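PDB 5AWW: putative preprotein translocase, SecG subunit from Thermus thermophilus, which probably takes part in protein export across the cell membrane, acting at an early step of translocation as the SecG subunit of the preprotein translocase. Local coordinates for residues 67-70 with 71-75. Residues are numbered along the deposited sequence; the frame is centred on the assembly and turned at random.
Sequences ALVI and GLWPR
G71 N donates to A67 O at 2.9 Å, an ordinary i to i+4 bond in the last turn of helix 50-72, the second of the two predicted transmembrane helices of this SecG chain. At L72 the pattern begins to change. L72 N bonds to L68 O at 2.9 Å, with an N-H...O angle of 141°, and adds a weak bond to V69 O at 3.1 Å, so the amide is shared between i-4 and i-3 carbonyls. L72 turns its side chain back along the helix, and L72 CB and CG each come to 3.4 Å from L68 O. W73 N makes a weak bond to I70 O, 3.3 Å. W73 CG stands anti to the W73 backbone N (chi1 -156°), which sets the indole alongside V69, the two side chains pointing the same way. At the ring's edge, close to its plane, V69 CG1 lies 4.0 Å from W73 CE3. The ring also meets Y5 of helix 3-25, their planes inclined at about 30°, and I70 touches the same tyrosine, so this helix end is packed against the partner helix of the hairpin. P74 then lays its CD over one face of the indole, 3.4 Å above the plane of the W73 ring and offset toward its rim.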
# COMPACT_ATOMS: atom_id res chain seq x y z
N ALA C 67 -15.33 7.04 22.03
CA ALA C 67 -14.12 6.33 22.42
C ALA C 67 -13.38 7.14 23.47
O ALA C 67 -12.87 6.60 24.46
CB ALA C 67 -13.24 6.06 21.22
N LEU C 68 -13.32 8.45 23.26
CA LEU C 68 -12.70 9.35 24.22
C LEU C 68 -13.50 9.39 25.53
O LEU C 68 -12.92 9.48 26.62
CB LEU C 68 -12.56 10.76 23.63
CG LEU C 68 -11.60 10.91 22.45
CD1 LEU C 68 -11.33 12.38 22.12
CD2 LEU C 68 -10.29 10.18 22.72
N VAL C 69 -14.82 9.32 25.43
CA VAL C 69 -15.69 9.33 26.61
C VAL C 69 -15.47 8.08 27.45
O VAL C 69 -15.27 8.17 28.66
CB VAL C 69 -17.18 9.44 26.22
CG1 VAL C 69 -18.08 8.95 27.35
CG2 VAL C 69 -17.53 10.88 25.85
N ILE C 70 -15.52 6.91 26.81
CA ILE C 70 -15.30 5.65 27.51
C ILE C 70 -13.89 5.61 28.10
O ILE C 70 -13.67 5.09 29.19
CB ILE C 70 -15.51 4.44 26.59
CG1 ILE C 70 -16.94 4.46 26.04
CG2 ILE C 70 -15.26 3.14 27.33
CD1 ILE C 70 -17.23 3.33 25.07
N GLY C 71 -12.93 6.18 27.37
CA GLY C 71 -11.57 6.30 27.86
C GLY C 71 -11.46 7.15 29.11
O GLY C 71 -10.70 6.83 30.02
N LEU C 72 -12.21 8.25 29.16
CA LEU C 72 -12.13 9.16 30.29
C LEU C 72 -13.03 8.74 31.45
O LEU C 72 -13.03 9.38 32.50
CB LEU C 72 -12.51 10.58 29.86
CG LEU C 72 -11.48 11.34 29.01
CD1 LEU C 72 -12.00 12.72 28.66
CD2 LEU C 72 -10.15 11.43 29.73
N TRP C 73 -13.78 7.65 31.26
CA TRP C 73 -14.74 7.21 32.27
C TRP C 73 -14.04 6.78 33.56
O TRP C 73 -13.04 6.07 33.53
CB TRP C 73 -15.59 6.06 31.72
CG TRP C 73 -16.92 5.93 32.39
CD1 TRP C 73 -17.22 5.16 33.48
CD2 TRP C 73 -18.14 6.59 32.02
NE1 TRP C 73 -18.55 5.30 33.81
CE2 TRP C 73 -19.13 6.17 32.93
CE3 TRP C 73 -18.48 7.50 31.02
CZ2 TRP C 73 -20.45 6.63 32.86
CZ3 TRP C 73 -19.79 7.95 30.95
CH2 TRP C 73 -20.76 7.51 31.86
N PRO C 74 -14.58 7.23 34.71
CA PRO C 74 -14.04 6.94 36.04
C PRO C 74 -14.03 5.45 36.38
O PRO C 74 -14.65 4.66 35.67
CB PRO C 74 -14.98 7.70 36.98
CG PRO C 74 -15.59 8.76 36.13
CD PRO C 74 -15.74 8.14 34.78
N ARG C 75 -13.35 5.09 37.46
CA ARG C 75 -13.22 3.70 37.88
C ARG C 75 -14.58 3.05 38.14
O ARG C 75 -14.72 1.83 38.03
CB ARG C 75 -12.36 3.60 39.13
CG ARG C 75 -10.91 4.01 38.93
CD ARG C 75 -10.17 3.01 38.07
NE ARG C 75 -8.75 2.95 38.40
CZ ARG C 75 -8.23 2.15 39.33
NH1 ARG C 75 -6.92 2.17 39.57
NH2 ARG C 75 -9.01 1.33 40.01
OXT ARG C 75 -15.56 3.72 38.47